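Side-chain contacts in alpha,alpha-trehalose-phosphate synthase (UDP-forming) (Burkholderia multivorans, PDB 5UOF), which belongs to glycosyltransferase family 20, a family of GT-B clan enzymes built from two Rossmann-like domains facing each other across a cleft: residues Gly391-Ser396 and Ala403-Ala408; Gly35-Leu40 and Val70-Val75; Asp205-Arg210 and Leu221-Arg226; Arg289-Ala294 and Gly299-Val304; Phe162-Phe167 and Tyr233-Tyr238. All blocks are in the same frame, centred on the assembly; numbering follows the deposited sequence.

The five contacts sample both halves of a GT-B fold. Interactions 2 and 3 reach the same ten-stranded mixed sheet, with centres about 32 Å apart, while interactions 1 and 4 reach the six-stranded parallel sheet of the other half, with centres about 20 Å apart. The centre of interaction 5 is about 6 Å from that of the chain and about 17 Å from that of interaction 1, which interaction 5 touches through P234 CB and E404 OE1 at 3.5 Å. Interaction 3 falls within the chain stretch bounded by F167 and Y233. The sodium ion belongs to the parallel-sheet half, about 10 Å from the L393 side chain and about 12 Å from that of V301.

Interaction 1 (Gly391-Ser396 and Ala403-Ala408); sequences GVLVLS and AELTGA
L393 and L395 project from one side of strand 392-396 onto L405 and A408, in the loop that leads to edge strand 409-411 of the parallel sheet in the second Rossmann-like half of the GT-B fold. The methyl of A408 packs on both strand leucines: its CB lies 3.7 Å from L395 CB and 3.8 Å from L393 CD2, and it is 3.4 Å from L393 O. L405 comes in crosswise, its side chain at about a right angle to both leucines. Its branch CD1 meets L393 CD2 at 3.7 Å, whereas its CB lies 4.1 Å from L395 CD2. Both strand leucines hold CG anti to the backbone N (chi1 173° for L393), and with chi2 at 67° in L393 and 61° in L395 this brings their CD2 methyls to the loop.

No direct hydrogen bond joins the two segments, which bury 205 Å² between them, mostly through apolar side chains, with L393 O against A408. The loop's own backbone turns help to shape it: L405 is the centre of an inverse gamma turn and also starts a type I turn closed by A408 N on L405 O at 3.1 Å. Beyond this shell, A378 of helix 376-384 touches L393, L395 and L405, and L445 of helix 431-447 packs on L405. N441 OD1 accepts from G407 N, while OE1 of Q385, one of the sodium-site residues, accepts from G391 N. One water spans the segments, accepting from L393 N and donating to G407 O, each at 3.1 Å.

Interaction 2 (Gly35-Leu40 and Val70-Val75); sequences GVMDAL and VTYATV
V70 has the most surface buried here, 62 Å², and packs against both L40 and M37 of helix 32-43. Its branches divide the work. CG2 approaches the end of the helical segment, 3.7 Å from the carbonyl carbon of L40 and 3.9 Å from L40 CB; CG1 reaches the same CB at 4.0 Å. With CG1 anti to the backbone N, the valine brings both methyls to L40 CB, the nearest side-chain atom of that leucine. CG1 also lies over one face of the Y72 ring, displaced toward the rim.

M37 contributes 41 Å². Its CA-CB bond does not aim at the strand, but bends at chi2 (55°) and chi3 (64°) curl the thioether back, bringing SD to 4.1 Å from V70 CG2. The terminal CE continues to Y72 and lies 3.4 Å from Y72 OH, at the ring's edge and near its plane; the M37 and Y72 side chains cross at about a right angle. This is a van der Waals contact, and no hydrogen bond links the segments.

L40, with 38 Å² buried, leans on V70 through its CB, while its side chain also touches V14 of strand 12-16 and W47 of strand 46-48. W47 touches M37 as well. The axes of segments 35-40 and 70-75 approach to 9.8 Å with 121° between their directions, so these pieces run obliquely to each other. Such a helix laid over several strands of a largely parallel sheet is the alpha/beta layering of the Rossmann-like domains in GT-B enzymes.

Interaction 3 (Asp205-Arg210 and Leu221-Arg226); sequences DYIERR and LHAHGR
I207 is the residue of 205-210 that reaches L221 and A223. D205 opens the segment on the dimer side: its OD2 forms a salt bridge with NH1 of R209 of the second subunit, and OD1 accepts from Q201 NE2. The ring of Y206 packs under R210, whose CD lies 3.3 Å above the centre of one face, a CH-pi arrangement with a residue four positions on, just past the helix end; the Y206 hydroxyl hydrogen-bonds to H179 ND1.

I207 then carries the contact with two separate branches. CG1 meets CD2 of L221 at 4.0 Å, the side chains crossing at an angle, while CG2 lies 4.0 Å from A223 CB. Holding CG1 anti to the carbonyl carbon and CG2 anti to the backbone N (chi1 -63°) spreads these branches over residues two apart in strand 221-223, whose side chains emerge on the same side. That strand is the first arm of a beta hairpin at the antiparallel border of the large mixed sheet. A type I' turn from A223 to R226 closes it, with H224 and G225 at positive phi (51° and 67°). A223 N donates to R226 O at 3.0 Å, and R226 N returns to A223 O at 2.9 Å. The helix ends with R209, which faces the dimer partner: its NH1 pairs with OD2 of D205 of the second subunit, the symmetric counterpart of the bridge made by D205.

Interaction 4 (Arg289-Ala294 and Gly299-Val304); sequences RMLANA and GRVSLV
Flat groups frame the meeting of M290 and L291 with V301 but do not make it: W297 touches both M290 and L291, and W340 and F335 touch L291; all three residues lie outside the two segments. W340 also offers NE1 in weak hydrogen bonds to V301 O and S302 OG. At the start of the helical segment, R289 NH1 hydrogen-bonds to S417 OG of helix 416-428.

Across the contact itself one methyl serves as the meeting point. V301 CG1 lies 4.1 Å from L291 CD2, and the two side chains approach obliquely. CG1 of V301 takes the crowded position between backbone N and carbonyl carbon (chi1 59°), which turns it to the helix while CG2 stands anti to the N. M290 CE comes to 4.3 Å from the same CG1, but that methionine has a second conformer, and this approach is less certain.

Only 80 Å² is buried in total, consistent with the 9.1 Å between the nearest CA atoms, those of L291 and V301. The segments belong to a beta-alpha-beta unit of the parallel sheet: strand 266-271, helix 280-293, strand 301-306. V268 of the first strand touches both V301 and L303, and the S302 side chain starts out away from the helix. Helix 280-293 finishes with A294 N bonded to M290 O at 2.8 Å, and L291 O accepts from Q298 NE2 in the connecting loop.

Interaction 5 (Phe162-Phe167 and Tyr233-Tyr238); sequences FLHIPF and YPIGVY
F162 makes the tight half of this contact, against Y233 and I235, where two loops follow strands of the first Rossmann-like half of the GT-B fold. CZ of F162 stands 3.2 Å from the carbonyl oxygen of Y233, a close C-H approach, and CE1 lies 3.8 Å from Y233 CB. At the neighbouring ring carbon, CE2 meets the I235 CD1 methyl at 3.5 Å. CG of F162 anti to the backbone N (chi1 -173°) sends the ring out to the second loop, and the side chains of F162 and Y233 slide past one another in opposite directions. Beyond them, W453 of helix 450-472 meets F162 edge-to-face and touches Y233 and I235; Y233 OH hydrogen-bonds to D460 OD2.

The looser part is H164, partly exposed, with a 1,2-ethanediol, probably from the crystallisation liquor, about 4 Å from its side chain. Across the contact its ring gains a single methyl, I235 CD1, 3.5 Å from ND1, and buries 18 Å² compared with 73 Å² for F162. F162 CD2 lies above one face of the imidazole, offset toward the rim, while H164 NE2, hydrogen-bonded to H139 ND1, sits at the edge of the F162 ring, in its plane.

Interaction 1 (Gly391-Ser396 and Ala403-Ala408)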
# COMPACT_ATOMS: atom_id res chain seq x y z
N GLY A 391 30.31 -8.95 -12.38
CA GLY A 391 29.05 -8.48 -12.93
C GLY A 391 28.45 -7.34 -12.12
O GLY A 391 28.89 -7.02 -11.01
N VAL A 392 27.42 -6.71 -12.71
CA VAL A 392 26.73 -5.57 -12.12
C VAL A 392 25.35 -6.01 -11.66
O VAL A 392 24.63 -6.67 -12.42
CB VAL A 392 26.59 -4.42 -13.13
CG1 VAL A 392 25.77 -3.27 -12.51
CG2 VAL A 392 27.96 -3.94 -13.59
N LEU A 393 24.99 -5.65 -10.43
CA LEU A 393 23.67 -5.97 -9.90
C LEU A 393 22.74 -4.79 -10.14
O LEU A 393 23.02 -3.68 -9.70
CB LEU A 393 23.75 -6.28 -8.41
CG LEU A 393 22.42 -6.48 -7.67
CD1 LEU A 393 21.73 -7.74 -8.17
CD2 LEU A 393 22.68 -6.57 -6.18
N VAL A 394 21.62 -5.06 -10.82
CA VAL A 394 20.53 -4.11 -10.96
C VAL A 394 19.45 -4.55 -9.98
O VAL A 394 18.95 -5.67 -10.09
CB VAL A 394 19.99 -4.08 -12.40
CG1 VAL A 394 18.79 -3.15 -12.49
CG2 VAL A 394 21.08 -3.60 -13.36
N LEU A 395 19.11 -3.68 -9.03
CA LEU A 395 18.37 -4.11 -7.84
C LEU A 395 17.21 -3.17 -7.57
O LEU A 395 17.38 -1.95 -7.58
CB LEU A 395 19.30 -4.14 -6.61
CG LEU A 395 18.68 -4.57 -5.27
CD1 LEU A 395 18.14 -5.97 -5.37
CD2 LEU A 395 19.71 -4.49 -4.15
N SER A 396 16.04 -3.74 -7.28
CA SER A 396 14.87 -2.94 -6.91
C SER A 396 15.06 -2.27 -5.55
O SER A 396 15.49 -2.90 -4.58
CB SER A 396 13.63 -3.84 -6.83
OG SER A 396 12.56 -3.16 -6.19
N ALA A 403 18.98 -1.95 1.16
CA ALA A 403 19.52 -1.17 2.26
C ALA A 403 21.00 -1.47 2.50
O ALA A 403 21.70 -0.66 3.11
CB ALA A 403 18.72 -1.45 3.54
N GLU A 404 21.47 -2.61 2.02
CA GLU A 404 22.85 -3.05 2.22
C GLU A 404 23.69 -2.96 0.96
O GLU A 404 24.85 -2.53 1.02
CB GLU A 404 22.87 -4.50 2.72
CG GLU A 404 22.27 -4.70 4.10
CD GLU A 404 22.16 -6.17 4.49
OE1 GLU A 404 21.12 -6.80 4.19
OE2 GLU A 404 23.14 -6.68 5.08
N LEU A 405 23.14 -3.38 -0.18
CA LEU A 405 23.90 -3.49 -1.42
C LEU A 405 23.94 -2.13 -2.13
O LEU A 405 23.36 -1.92 -3.19
CB LEU A 405 23.32 -4.58 -2.30
CG LEU A 405 23.32 -5.97 -1.63
CD1 LEU A 405 22.72 -7.03 -2.55
CD2 LEU A 405 24.73 -6.39 -1.18
N THR A 406 24.66 -1.20 -1.49
CA THR A 406 24.71 0.17 -1.99
C THR A 406 25.48 0.30 -3.29
O THR A 406 25.38 1.35 -3.94
CB THR A 406 25.32 1.08 -0.92
OG1 THR A 406 26.60 0.57 -0.54
CG2 THR A 406 24.41 1.13 0.31
N GLY A 407 26.23 -0.73 -3.69
CA GLY A 407 26.91 -0.73 -4.97
C GLY A 407 26.06 -1.20 -6.13
O GLY A 407 26.50 -1.14 -7.28
N ALA A 408 24.85 -1.70 -5.86
CA ALA A 408 23.94 -2.03 -6.95
C ALA A 408 23.50 -0.76 -7.67
O ALA A 408 23.53 0.33 -7.10
CB ALA A 408 22.70 -2.76 -6.42
O HOH W 1 26.91 -3.71 -8.94

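Interaction 2 (Gly35-Leu40 and Val70-Val75)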
# COMPACT_ATOMS: atom_id res chain seq x y z
N GLY A 35 20.90 -21.70 8.05
CA GLY A 35 20.84 -20.58 8.98
C GLY A 35 20.83 -20.98 10.45
O GLY A 35 21.40 -20.29 11.28
N VAL A 36 20.19 -22.11 10.78
CA VAL A 36 19.98 -22.44 12.19
C VAL A 36 20.73 -23.67 12.66
O VAL A 36 20.73 -23.94 13.87
CB VAL A 36 18.49 -22.62 12.51
CG1 VAL A 36 17.70 -21.34 12.18
CG2 VAL A 36 17.94 -23.84 11.78
N MET A 37 21.35 -24.45 11.77
CA MET A 37 21.81 -25.77 12.21
C MET A 37 22.95 -25.65 13.22
O MET A 37 23.00 -26.41 14.20
CB MET A 37 22.23 -26.62 11.01
CG MET A 37 22.53 -28.07 11.37
SD MET A 37 21.16 -28.90 12.22
CE MET A 37 19.88 -28.88 10.97
N ASP A 38 23.87 -24.70 13.01
CA ASP A 38 24.98 -24.52 13.95
C ASP A 38 24.47 -24.25 15.36
O ASP A 38 25.05 -24.73 16.34
CB ASP A 38 25.90 -23.40 13.49
CG ASP A 38 26.91 -23.85 12.45
OD1 ASP A 38 26.88 -25.04 12.06
OD2 ASP A 38 27.75 -23.02 12.04
N ALA A 39 23.40 -23.46 15.48
CA ALA A 39 22.83 -23.17 16.79
C ALA A 39 22.11 -24.38 17.37
O ALA A 39 22.20 -24.64 18.58
CB ALA A 39 21.89 -21.97 16.70
N LEU A 40 21.39 -25.13 16.54
CA LEU A 40 20.76 -26.35 17.04
C LEU A 40 21.81 -27.36 17.50
O LEU A 40 21.66 -27.98 18.56
CB LEU A 40 19.86 -26.97 15.97
CG LEU A 40 18.58 -26.19 15.65
CD1 LEU A 40 17.94 -26.76 14.40
CD2 LEU A 40 17.60 -26.25 16.82
N VAL A 70 21.06 -33.11 17.52
CA VAL A 70 19.84 -32.36 17.23
C VAL A 70 18.67 -33.32 17.20
O VAL A 70 18.77 -34.43 16.66
CB VAL A 70 19.96 -31.59 15.91
CG1 VAL A 70 18.70 -30.80 15.62
CG2 VAL A 70 21.16 -30.66 15.95
N THR A 71 17.56 -32.90 17.79
CA THR A 71 16.32 -33.66 17.76
C THR A 71 15.37 -33.03 16.75
O THR A 71 15.21 -31.80 16.72
CB THR A 71 15.67 -33.73 19.14
OG1 THR A 71 16.59 -34.31 20.07
CG2 THR A 71 14.40 -34.56 19.11
N TYR A 72 14.76 -33.86 15.91
CA TYR A 72 13.75 -33.42 14.96
C TYR A 72 12.40 -33.95 15.43
O TYR A 72 12.21 -35.17 15.51
CB TYR A 72 14.08 -33.89 13.55
CG TYR A 72 15.45 -33.42 13.09
CD1 TYR A 72 15.61 -32.20 12.43
CD2 TYR A 72 16.59 -34.19 13.33
CE1 TYR A 72 16.85 -31.77 12.01
CE2 TYR A 72 17.84 -33.75 12.91
CZ TYR A 72 17.96 -32.54 12.26
OH TYR A 72 19.20 -32.10 11.84
N ALA A 73 11.50 -33.04 15.79
CA ALA A 73 10.18 -33.36 16.33
C ALA A 73 9.14 -32.94 15.30
O ALA A 73 8.91 -31.75 15.10
CB ALA A 73 9.95 -32.66 17.66
N THR A 74 8.51 -33.92 14.64
CA THR A 74 7.70 -33.62 13.47
C THR A 74 6.33 -34.26 13.57
O THR A 74 6.15 -35.31 14.19
CB THR A 74 8.40 -34.09 12.18
OG1 THR A 74 8.65 -35.50 12.25
CG2 THR A 74 9.72 -33.36 11.99
N VAL A 75 5.36 -33.61 12.93
CA VAL A 75 4.01 -34.13 12.76
C VAL A 75 3.67 -34.09 11.28
O VAL A 75 4.19 -33.26 10.53
CB VAL A 75 2.95 -33.36 13.58
CG1 VAL A 75 3.23 -33.45 15.07
CG2 VAL A 75 2.90 -31.91 13.14

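Interaction 3 (Asp205-Arg210 and Leu221-Arg226)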
# COMPACT_ATOMS: atom_id res chain seq x y z
N ASP A 205 5.74 2.05 14.51
CA ASP A 205 4.76 3.08 14.18
C ASP A 205 3.35 2.63 14.55
O ASP A 205 2.57 3.42 15.09
CB ASP A 205 4.81 3.41 12.69
CG ASP A 205 5.96 4.33 12.32
OD1 ASP A 205 6.63 4.87 13.23
OD2 ASP A 205 6.20 4.52 11.11
N TYR A 206 3.00 1.39 14.23
CA TYR A 206 1.67 0.89 14.58
C TYR A 206 1.45 0.98 16.08
O TYR A 206 0.42 1.51 16.54
CB TYR A 206 1.49 -0.55 14.10
CG TYR A 206 0.07 -1.08 14.26
CD1 TYR A 206 -0.38 -1.58 15.48
CD2 TYR A 206 -0.81 -1.11 13.19
CE1 TYR A 206 -1.67 -2.06 15.63
CE2 TYR A 206 -2.11 -1.59 13.33
CZ TYR A 206 -2.52 -2.06 14.55
OH TYR A 206 -3.81 -2.54 14.70
N ILE A 207 2.42 0.49 16.87
CA ILE A 207 2.27 0.45 18.32
C ILE A 207 2.16 1.87 18.89
O ILE A 207 1.26 2.16 19.69
CB ILE A 207 3.47 -0.29 18.95
CG1 ILE A 207 3.50 -1.75 18.49
CG2 ILE A 207 3.44 -0.17 20.47
CD1 ILE A 207 2.45 -2.60 19.12
N GLU A 208 3.06 2.76 18.48
CA GLU A 208 3.13 4.09 19.09
C GLU A 208 1.98 4.97 18.63
O GLU A 208 1.28 5.57 19.45
CB GLU A 208 4.48 4.74 18.75
CG GLU A 208 5.64 4.10 19.48
CD GLU A 208 6.97 4.73 19.11
OE1 GLU A 208 7.15 5.12 17.94
OE2 GLU A 208 7.83 4.84 20.01
N ARG A 209 1.77 5.07 17.32
CA ARG A 209 0.82 6.04 16.80
C ARG A 209 -0.62 5.63 17.04
O ARG A 209 -1.51 6.49 17.04
CB ARG A 209 1.08 6.28 15.32
CG ARG A 209 2.44 6.90 15.11
CD ARG A 209 2.79 7.07 13.67
NE ARG A 209 3.94 7.95 13.53
CZ ARG A 209 4.43 8.34 12.36
NH1 ARG A 209 3.85 7.93 11.25
NH2 ARG A 209 5.47 9.16 12.31
N ARG A 210 -0.89 4.35 17.25
CA ARG A 210 -2.24 3.91 17.57
C ARG A 210 -2.48 3.79 19.07
O ARG A 210 -3.53 3.29 19.48
CB ARG A 210 -2.54 2.60 16.86
CG ARG A 210 -2.50 2.74 15.37
CD ARG A 210 -2.76 1.44 14.70
NE ARG A 210 -4.06 0.90 15.06
CZ ARG A 210 -5.20 1.24 14.46
NH1 ARG A 210 -5.19 2.13 13.47
NH2 ARG A 210 -6.35 0.69 14.86
N LEU A 221 9.84 -2.08 23.50
CA LEU A 221 8.44 -1.70 23.35
C LEU A 221 7.64 -2.27 24.51
O LEU A 221 7.76 -3.46 24.83
CB LEU A 221 7.87 -2.19 22.02
CG LEU A 221 7.69 -1.12 20.94
CD1 LEU A 221 8.93 -0.25 20.84
CD2 LEU A 221 7.36 -1.75 19.60
N HIS A 222 6.83 -1.43 25.13
CA HIS A 222 5.94 -1.84 26.21
C HIS A 222 4.51 -1.81 25.67
O HIS A 222 3.96 -0.74 25.43
CB HIS A 222 6.10 -0.93 27.42
CG HIS A 222 7.48 -0.92 27.97
ND1 HIS A 222 7.82 -1.55 29.16
CD2 HIS A 222 8.63 -0.39 27.49
CE1 HIS A 222 9.11 -1.39 29.39
NE2 HIS A 222 9.63 -0.69 28.39
N ALA A 223 3.93 -2.99 25.48
CA ALA A 223 2.63 -3.08 24.83
C ALA A 223 1.98 -4.41 25.19
O ALA A 223 2.66 -5.43 25.35
CB ALA A 223 2.76 -2.96 23.30
N HIS A 224 0.65 -4.37 25.31
CA HIS A 224 -0.16 -5.54 25.64
C HIS A 224 0.38 -6.24 26.89
O HIS A 224 0.46 -7.47 26.96
CB HIS A 224 -0.23 -6.51 24.46
CG HIS A 224 -1.04 -6.00 23.31
ND1 HIS A 224 -2.42 -5.96 23.32
CD2 HIS A 224 -0.66 -5.50 22.11
CE1 HIS A 224 -2.85 -5.46 22.18
NE2 HIS A 224 -1.81 -5.17 21.42
N GLY A 225 0.76 -5.44 27.88
CA GLY A 225 1.26 -5.93 29.15
C GLY A 225 2.59 -6.64 29.09
O GLY A 225 2.95 -7.32 30.05
N ARG A 226 3.34 -6.52 28.00
CA ARG A 226 4.61 -7.21 27.84
C ARG A 226 5.69 -6.22 27.43
O ARG A 226 5.41 -5.10 26.99
CB ARG A 226 4.49 -8.35 26.83
CG ARG A 226 3.40 -9.37 27.19
CD ARG A 226 3.46 -10.60 26.29
NE ARG A 226 4.79 -11.20 26.29
CZ ARG A 226 5.17 -12.17 27.12
NH1 ARG A 226 4.32 -12.64 28.02
NH2 ARG A 226 6.39 -12.66 27.06

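Interaction 4 (Arg289-Ala294 and Gly299-Val304)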
# COMPACT_ATOMS: atom_id res chain seq x y z
N ARG A 289 12.45 -2.82 -23.78
CA ARG A 289 12.64 -1.38 -23.98
C ARG A 289 14.11 -1.06 -24.19
O ARG A 289 14.45 -0.23 -25.03
CB ARG A 289 12.08 -0.62 -22.78
CG ARG A 289 12.09 0.89 -22.93
CD ARG A 289 11.16 1.56 -21.91
NE ARG A 289 9.75 1.22 -22.13
CZ ARG A 289 8.73 1.82 -21.52
NH1 ARG A 289 8.95 2.79 -20.64
NH2 ARG A 289 7.48 1.46 -21.78
N MET A 290 15.00 -1.72 -23.45
CA MET A 290 16.42 -1.48 -23.67
C MET A 290 16.83 -1.87 -25.08
O MET A 290 17.57 -1.13 -25.74
CB MET A 290 17.25 -2.24 -22.63
CG MET A 290 18.68 -1.76 -22.57
SD MET A 290 19.79 -3.13 -22.20
CE MET A 290 19.70 -4.06 -23.74
N LEU A 291 16.36 -3.02 -25.57
CA LEU A 291 16.72 -3.45 -26.92
C LEU A 291 16.17 -2.51 -27.98
O LEU A 291 16.80 -2.34 -29.03
CB LEU A 291 16.21 -4.87 -27.17
CG LEU A 291 16.84 -5.98 -26.32
CD1 LEU A 291 16.11 -7.27 -26.63
CD2 LEU A 291 18.34 -6.10 -26.61
N ALA A 292 15.01 -1.92 -27.73
CA ALA A 292 14.45 -0.93 -28.65
C ALA A 292 15.23 0.38 -28.60
O ALA A 292 15.48 1.00 -29.64
CB ALA A 292 12.98 -0.69 -28.32
N ASN A 293 15.63 0.80 -27.40
CA ASN A 293 16.32 2.08 -27.23
C ASN A 293 17.77 2.02 -27.68
O ASN A 293 18.31 3.03 -28.14
CB ASN A 293 16.29 2.52 -25.76
CG ASN A 293 14.90 2.87 -25.27
OD1 ASN A 293 14.00 3.15 -26.07
ND2 ASN A 293 14.72 2.88 -23.96
N ALA A 294 18.41 0.87 -27.54
CA ALA A 294 19.83 0.70 -27.84
C ALA A 294 19.93 -0.49 -28.77
O ALA A 294 20.33 -1.59 -28.36
CB ALA A 294 20.65 0.50 -26.57
N GLY A 299 21.09 -8.97 -30.59
CA GLY A 299 22.02 -10.02 -30.98
C GLY A 299 23.31 -10.06 -30.20
O GLY A 299 24.18 -10.89 -30.51
N ARG A 300 23.48 -9.20 -29.20
CA ARG A 300 24.71 -9.12 -28.44
C ARG A 300 24.51 -9.36 -26.95
O ARG A 300 25.48 -9.31 -26.19
CB ARG A 300 25.38 -7.76 -28.65
CG ARG A 300 25.75 -7.50 -30.11
CD ARG A 300 26.68 -6.31 -30.25
NE ARG A 300 28.06 -6.63 -29.89
CZ ARG A 300 29.03 -6.83 -30.78
NH1 ARG A 300 30.26 -7.12 -30.36
NH2 ARG A 300 28.78 -6.72 -32.08
N VAL A 301 23.28 -9.59 -26.51
CA VAL A 301 22.97 -9.88 -25.12
C VAL A 301 21.73 -10.75 -25.10
O VAL A 301 20.87 -10.66 -25.98
CB VAL A 301 22.77 -8.57 -24.30
CG1 VAL A 301 21.64 -7.73 -24.89
CG2 VAL A 301 22.48 -8.87 -22.83
N SER A 302 21.63 -11.61 -24.09
CA SER A 302 20.44 -12.42 -23.87
C SER A 302 20.06 -12.37 -22.40
O SER A 302 20.92 -12.32 -21.52
CB SER A 302 20.65 -13.88 -24.27
OG SER A 302 20.82 -14.01 -25.67
N LEU A 303 18.76 -12.42 -22.16
CA LEU A 303 18.23 -12.51 -20.81
C LEU A 303 17.84 -13.96 -20.55
O LEU A 303 17.09 -14.55 -21.33
CB LEU A 303 17.02 -11.58 -20.63
CG LEU A 303 16.17 -11.81 -19.37
CD1 LEU A 303 16.98 -11.54 -18.11
CD2 LEU A 303 14.93 -10.90 -19.43
N VAL A 304 18.38 -14.55 -19.48
CA VAL A 304 17.96 -15.86 -19.02
C VAL A 304 17.14 -15.65 -17.75
O VAL A 304 17.67 -15.17 -16.74
CB VAL A 304 19.16 -16.78 -18.76
CG1 VAL A 304 18.72 -18.06 -18.05
CG2 VAL A 304 19.83 -17.15 -20.07

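Interaction 5 (Phe162-Phe167 and Tyr233-Tyr238)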
# COMPACT_ATOMS: atom_id res chain seq x y z
N PHE A 162 10.90 -14.23 14.01
CA PHE A 162 11.55 -13.53 12.91
C PHE A 162 10.64 -13.57 11.69
O PHE A 162 10.25 -14.65 11.22
CB PHE A 162 12.92 -14.12 12.56
CG PHE A 162 13.64 -13.29 11.53
CD1 PHE A 162 14.27 -12.12 11.92
CD2 PHE A 162 13.61 -13.62 10.17
CE1 PHE A 162 14.89 -11.30 10.98
CE2 PHE A 162 14.25 -12.82 9.24
CZ PHE A 162 14.89 -11.66 9.64
N LEU A 163 10.31 -12.39 11.18
CA LEU A 163 9.50 -12.24 9.98
C LEU A 163 10.42 -12.17 8.76
O LEU A 163 11.25 -11.25 8.66
CB LEU A 163 8.64 -10.99 10.07
CG LEU A 163 7.60 -10.83 8.96
CD1 LEU A 163 6.51 -11.92 9.11
CD2 LEU A 163 7.00 -9.43 9.02
N HIS A 164 10.28 -13.12 7.84
CA HIS A 164 11.15 -13.14 6.67
C HIS A 164 10.65 -12.25 5.54
O HIS A 164 11.44 -11.88 4.66
CB HIS A 164 11.30 -14.57 6.15
CG HIS A 164 12.01 -15.48 7.11
ND1 HIS A 164 13.24 -16.03 6.82
CD2 HIS A 164 11.68 -15.91 8.34
CE1 HIS A 164 13.63 -16.77 7.84
NE2 HIS A 164 12.70 -16.73 8.77
N ILE A 165 9.37 -11.88 5.55
CA ILE A 165 8.77 -11.04 4.51
C ILE A 165 8.69 -9.61 5.05
O ILE A 165 9.00 -9.38 6.23
CB ILE A 165 7.39 -11.59 4.10
CG1 ILE A 165 6.42 -11.55 5.28
CG2 ILE A 165 7.54 -13.03 3.59
CD1 ILE A 165 4.99 -11.82 4.85
N PRO A 166 8.33 -8.62 4.24
CA PRO A 166 8.22 -7.24 4.75
C PRO A 166 7.15 -7.12 5.82
O PRO A 166 6.25 -7.95 5.92
CB PRO A 166 7.83 -6.42 3.51
CG PRO A 166 8.27 -7.29 2.32
CD PRO A 166 7.97 -8.69 2.81
N PHE A 167 7.28 -6.09 6.66
CA PHE A 167 6.16 -5.71 7.52
C PHE A 167 5.64 -4.37 7.05
O PHE A 167 6.39 -3.38 7.05
CB PHE A 167 6.55 -5.65 9.00
CG PHE A 167 5.36 -5.60 9.90
CD1 PHE A 167 4.69 -6.77 10.21
CD2 PHE A 167 4.89 -4.40 10.41
CE1 PHE A 167 3.56 -6.74 11.03
CE2 PHE A 167 3.77 -4.36 11.23
CZ PHE A 167 3.11 -5.54 11.55
N TYR A 233 17.26 -7.82 11.85
CA TYR A 233 18.32 -8.82 11.71
C TYR A 233 18.34 -9.24 10.24
O TYR A 233 17.80 -10.29 9.88
CB TYR A 233 18.07 -10.05 12.59
CG TYR A 233 17.72 -9.80 14.04
CD1 TYR A 233 16.43 -9.43 14.41
CD2 TYR A 233 18.66 -9.98 15.05
CE1 TYR A 233 16.10 -9.21 15.74
CE2 TYR A 233 18.34 -9.77 16.39
CZ TYR A 233 17.05 -9.39 16.73
OH TYR A 233 16.72 -9.17 18.04
N PRO A 234 18.89 -8.41 9.35
CA PRO A 234 18.88 -8.75 7.92
C PRO A 234 19.63 -10.05 7.65
O PRO A 234 20.76 -10.24 8.09
CB PRO A 234 19.59 -7.55 7.27
CG PRO A 234 20.31 -6.84 8.38
CD PRO A 234 19.46 -7.07 9.61
N ILE A 235 18.97 -10.96 6.92
CA ILE A 235 19.54 -12.28 6.64
C ILE A 235 20.58 -12.16 5.53
O ILE A 235 20.29 -11.63 4.45
CB ILE A 235 18.44 -13.28 6.26
CG1 ILE A 235 17.51 -13.53 7.44
CG2 ILE A 235 19.06 -14.60 5.78
CD1 ILE A 235 16.47 -14.63 7.17
N GLY A 236 21.78 -12.69 5.77
CA GLY A 236 22.83 -12.68 4.79
C GLY A 236 23.13 -14.07 4.25
O GLY A 236 22.33 -15.00 4.36
N VAL A 237 24.31 -14.20 3.65
CA VAL A 237 24.76 -15.44 3.04
C VAL A 237 26.18 -15.71 3.52
O VAL A 237 26.70 -14.99 4.37
CB VAL A 237 24.70 -15.38 1.50
CG1 VAL A 237 23.28 -15.10 1.04
CG2 VAL A 237 25.67 -14.31 0.98
N TYR A 238 26.82 -16.76 2.99
CA TYR A 238 28.25 -16.97 3.21
C TYR A 238 28.96 -16.69 1.90
O TYR A 238 29.11 -17.59 1.06
CB TYR A 238 28.54 -18.38 3.71
CG TYR A 238 28.08 -18.63 5.14
CD1 TYR A 238 28.64 -17.93 6.20
CD2 TYR A 238 27.12 -19.58 5.42
CE1 TYR A 238 28.24 -18.16 7.51
CE2 TYR A 238 26.70 -19.82 6.72
CZ TYR A 238 27.27 -19.11 7.77
OH TYR A 238 26.88 -19.34 9.07